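Local coordinates for iron-sulfur cluster assembly scaffold protein NifU (Fervidobacterium islandicum, PDB 6A6F) that probably serves in the SUF system as a scaffold or sulfur-transfer partner for iron-sulfur cluster assembly, at residues 98-103 with 107-112. Numbering follows the deposited sequence.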
ATOM      1  N   LYS A  98     -17.513   1.362 -22.386  1.00 49.18           N
ATOM      2  CA  LYS A  98     -18.629   2.217 -22.779  1.00 48.13           C
ATOM      3  C   LYS A  98     -18.269   3.687 -22.851  1.00 47.75           C
ATOM      4  O   LYS A  98     -17.131   4.070 -22.617  1.00 48.99           O
ATOM      5  CB  LYS A  98     -19.825   1.990 -21.849  1.00 49.02           C
ATOM      6  CG  LYS A  98     -20.211   0.525 -21.742  1.00 52.12           C
ATOM      7  CD  LYS A  98     -21.573   0.329 -21.090  1.00 57.22           C
ATOM      8  CE  LYS A  98     -21.593   0.890 -19.678  1.00 59.57           C
ATOM      9  NZ  LYS A  98     -22.808   0.547 -18.887  1.00 59.38           N
ATOM     10  N   GLU A  99     -19.247   4.512 -23.196  1.00 45.23           N
ATOM     11  CA  GLU A  99     -18.998   5.922 -23.441  1.00 49.05           C
ATOM     12  C   GLU A  99     -19.061   6.724 -22.123  1.00 42.94           C
ATOM     13  O   GLU A  99     -19.842   6.397 -21.225  1.00 37.15           O
ATOM     14  CB  GLU A  99     -19.997   6.464 -24.497  1.00 55.48           C
ATOM     15  CG  GLU A  99     -20.395   7.935 -24.322  1.00 62.57           C
ATOM     16  CD  GLU A  99     -20.873   8.607 -25.610  1.00 71.40           C
ATOM     17  OE1 GLU A  99     -22.054   8.421 -26.004  1.00 70.97           O
ATOM     18  OE2 GLU A  99     -20.063   9.351 -26.215  1.00 71.17           O
ATOM     19  N   PHE A 100     -18.263   7.793 -22.043  1.00 37.60           N
ATOM     20  CA  PHE A 100     -18.208   8.614 -20.832  1.00 38.94           C
ATOM     21  C   PHE A 100     -17.844  10.046 -21.122  1.00 39.56           C
ATOM     22  O   PHE A 100     -17.311  10.389 -22.185  1.00 38.77           O
ATOM     23  CB  PHE A 100     -17.203   8.037 -19.830  1.00 36.24           C
ATOM     24  CG  PHE A 100     -15.805   8.024 -20.330  1.00 34.07           C
ATOM     25  CD1 PHE A 100     -14.994   9.120 -20.166  1.00 33.14           C
ATOM     26  CD2 PHE A 100     -15.299   6.912 -20.977  1.00 33.66           C
ATOM     27  CE1 PHE A 100     -13.697   9.110 -20.626  1.00 33.53           C
ATOM     28  CE2 PHE A 100     -13.992   6.892 -21.449  1.00 33.36           C
ATOM     29  CZ  PHE A 100     -13.188   7.993 -21.279  1.00 31.90           C
ATOM     30  N   ASP A 101     -18.123  10.871 -20.131  1.00 40.91           N
ATOM     31  CA  ASP A 101     -17.979  12.305 -20.228  1.00 41.72           C
ATOM     32  C   ASP A 101     -16.686  12.776 -19.554  1.00 39.14           C
ATOM     33  O   ASP A 101     -16.620  12.831 -18.315  1.00 36.37           O
ATOM     34  CB  ASP A 101     -19.191  12.960 -19.569  1.00 39.50           C
ATOM     35  CG  ASP A 101     -19.179  14.444 -19.710  1.00 42.06           C
ATOM     36  OD1 ASP A 101     -18.078  14.992 -19.799  1.00 39.70           O
ATOM     37  OD2 ASP A 101     -20.256  15.081 -19.712  1.00 51.47           O
ATOM     38  N   GLU A 102     -15.704  13.174 -20.368  1.00 36.66           N
ATOM     39  CA  GLU A 102     -14.365  13.524 -19.868  1.00 39.75           C
ATOM     40  C   GLU A 102     -14.351  14.719 -18.919  1.00 36.94           C
ATOM     41  O   GLU A 102     -13.505  14.820 -18.036  1.00 37.32           O
ATOM     42  CB  GLU A 102     -13.412  13.778 -21.035  1.00 46.97           C
ATOM     43  CG  GLU A 102     -13.111  12.524 -21.847  1.00 56.11           C
ATOM     44  CD  GLU A 102     -11.793  12.600 -22.611  1.00 61.73           C
ATOM     45  OE1 GLU A 102     -11.637  13.530 -23.434  1.00 60.34           O
ATOM     46  OE2 GLU A 102     -10.917  11.721 -22.389  1.00 68.48           O
ATOM     47  N   ASN A 103     -15.292  15.624 -19.109  1.00 36.39           N
ATOM     48  CA  ASN A 103     -15.410  16.807 -18.270  1.00 38.50           C
ATOM     49  C   ASN A 103     -15.929  16.487 -16.901  1.00 32.88           C
ATOM     50  O   ASN A 103     -15.628  17.183 -15.975  1.00 37.88           O
ATOM     51  CB  ASN A 103     -16.330  17.829 -18.918  1.00 41.92           C
ATOM     52  CG  ASN A 103     -15.615  18.682 -19.938  1.00 45.79           C
ATOM     53  OD1 ASN A 103     -14.418  18.527 -20.178  1.00 48.83           O
ATOM     54  ND2 ASN A 103     -16.349  19.600 -20.544  1.00 54.14           N
ATOM     55  N   PRO A 107      -9.381  14.533 -13.654  1.00 22.75           N
ATOM     56  CA  PRO A 107      -8.145  13.734 -13.530  1.00 22.04           C
ATOM     57  C   PRO A 107      -8.430  12.218 -13.328  1.00 20.12           C
ATOM     58  O   PRO A 107      -7.513  11.430 -13.389  1.00 22.50           O
ATOM     59  CB  PRO A 107      -7.467  14.351 -12.296  1.00 23.23           C
ATOM     60  CG  PRO A 107      -8.603  14.788 -11.454  1.00 24.75           C
ATOM     61  CD  PRO A 107      -9.604  15.358 -12.460  1.00 25.36           C
ATOM     62  N   ILE A 108      -9.677  11.822 -13.105  1.00 18.52           N
ATOM     63  CA  ILE A 108     -10.018  10.428 -12.998  1.00 20.04           C
ATOM     64  C   ILE A 108      -9.681   9.743 -14.338  1.00 22.07           C
ATOM     65  O   ILE A 108      -9.409   8.526 -14.381  1.00 21.19           O
ATOM     66  CB  ILE A 108     -11.473  10.212 -12.571  1.00 20.07           C
ATOM     67  CG1 ILE A 108     -11.736  10.864 -11.225  1.00 19.94           C
ATOM     68  CG2 ILE A 108     -11.818   8.720 -12.502  1.00 21.95           C
ATOM     69  CD1 ILE A 108     -13.217  11.022 -10.914  1.00 19.38           C
ATOM     70  N   ILE A 109      -9.620  10.532 -15.418  1.00 22.98           N
ATOM     71  CA  ILE A 109      -9.179  10.025 -16.721  1.00 25.50           C
ATOM     72  C   ILE A 109      -7.753   9.438 -16.690  1.00 26.27           C
ATOM     73  O   ILE A 109      -7.392   8.628 -17.545  1.00 22.34           O
ATOM     74  CB  ILE A 109      -9.282  11.097 -17.837  1.00 27.61           C
ATOM     75  CG1 ILE A 109      -9.269  10.452 -19.215  1.00 32.49           C
ATOM     76  CG2 ILE A 109      -8.184  12.115 -17.792  1.00 27.56           C
ATOM     77  CD1 ILE A 109     -10.537   9.692 -19.509  1.00 35.07           C
ATOM     78  N   ASN A 110      -6.963   9.805 -15.684  1.00 25.44           N
ATOM     79  CA  ASN A 110      -5.624   9.244 -15.568  1.00 23.00           C
ATOM     80  C   ASN A 110      -5.618   7.713 -15.330  1.00 23.06           C
ATOM     81  O   ASN A 110      -4.641   7.078 -15.613  1.00 21.88           O
ATOM     82  CB  ASN A 110      -4.819  10.055 -14.554  1.00 24.27           C
ATOM     83  CG  ASN A 110      -4.504  11.447 -15.078  1.00 27.10           C
ATOM     84  OD1 ASN A 110      -3.980  11.555 -16.159  1.00 29.18           O
ATOM     85  ND2 ASN A 110      -4.879  12.498 -14.368  1.00 29.57           N
ATOM     86  N   PHE A 111      -6.749   7.124 -14.942  1.00 19.53           N
ATOM     87  CA  PHE A 111      -6.862   5.711 -14.779  1.00 21.00           C
ATOM     88  C   PHE A 111      -7.338   4.927 -16.023  1.00 21.73           C
ATOM     89  O   PHE A 111      -7.511   3.721 -15.929  1.00 21.34           O
ATOM     90  CB  PHE A 111      -7.847   5.443 -13.638  1.00 20.59           C
ATOM     91  CG  PHE A 111      -7.369   5.956 -12.310  1.00 20.19           C
ATOM     92  CD1 PHE A 111      -6.511   5.188 -11.544  1.00 19.29           C
ATOM     93  CD2 PHE A 111      -7.764   7.192 -11.841  1.00 19.69           C
ATOM     94  CE1 PHE A 111      -6.046   5.625 -10.334  1.00 19.20           C
ATOM     95  CE2 PHE A 111      -7.315   7.658 -10.600  1.00 19.59           C
ATOM     96  CZ  PHE A 111      -6.440   6.872  -9.852  1.00 19.94           C
ATOM     97  N   TYR A 112      -7.578   5.619 -17.131  1.00 21.30           N
ATOM     98  CA  TYR A 112      -8.077   5.028 -18.377  1.00 26.13           C
ATOM     99  C   TYR A 112      -7.384   3.710 -18.689  1.00 25.48           C
ATOM    100  O   TYR A 112      -8.021   2.740 -18.958  1.00 26.82           O
ATOM    101  CB  TYR A 112      -7.878   6.015 -19.546  1.00 27.72           C
ATOM    102  CG  TYR A 112      -8.436   5.520 -20.847  1.00 30.99           C
ATOM    103  CD1 TYR A 112      -9.774   5.652 -21.124  1.00 34.72           C
ATOM    104  CD2 TYR A 112      -7.626   4.867 -21.781  1.00 36.00           C
ATOM    105  CE1 TYR A 112     -10.307   5.200 -22.310  1.00 36.34           C
ATOM    106  CE2 TYR A 112      -8.146   4.405 -22.978  1.00 37.29           C
ATOM    107  CZ  TYR A 112      -9.478   4.585 -23.232  1.00 38.12           C
ATOM    108  OH  TYR A 112     -10.020   4.118 -24.382  1.00 40.62           O
TER
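Phe100 and Ile109 make the tightest apolar contact here, the isoleucine methyl CD1 sitting 3.4 Å from Phe100 CE1 and 3.6 Å from CZ. Ile109 reaches the ring with CG1 anti to its backbone N (chi1 -161°), which sends the longer branch, ending in CD1, across the gap at about a right angle to the phenylalanine side chain. Tyr112, one 3-10 turn further on, adds a looser touch to the same end of the ring: its CD1 lies 4.1 Å from Phe100 CZ, and its CE1 is equally far from CE2. Ile109 and Tyr112 thus share the outer end of the Phe100 ring, side by side.

The one polar side-chain atom that reaches across meets carbon. Glu102, its chain extended beyond CG, crosses Ile109 obliquely and brings OE2 to 3.5 Å from Ile109 CD1, a van der Waals touch of a carboxylate oxygen on a methyl. Asp101 N-caps the short helix 102-105, OD1 accepting from Asn103 N at 2.9 Å. In the facing segment, Tyr112 N bonds to Ile109 O (3.0 Å), and both residues point toward 98-103, while the tyrosine hydroxyl pairs with Lys115.

This small surface cluster lies within the connection between helices 81-95 and 118-135 in the NifU-like domain. Phe100 and Ile109 both rest on Met94 of helix 81-95, whereas Ile108 and Phe111 turn inward to pack against helix 63-76.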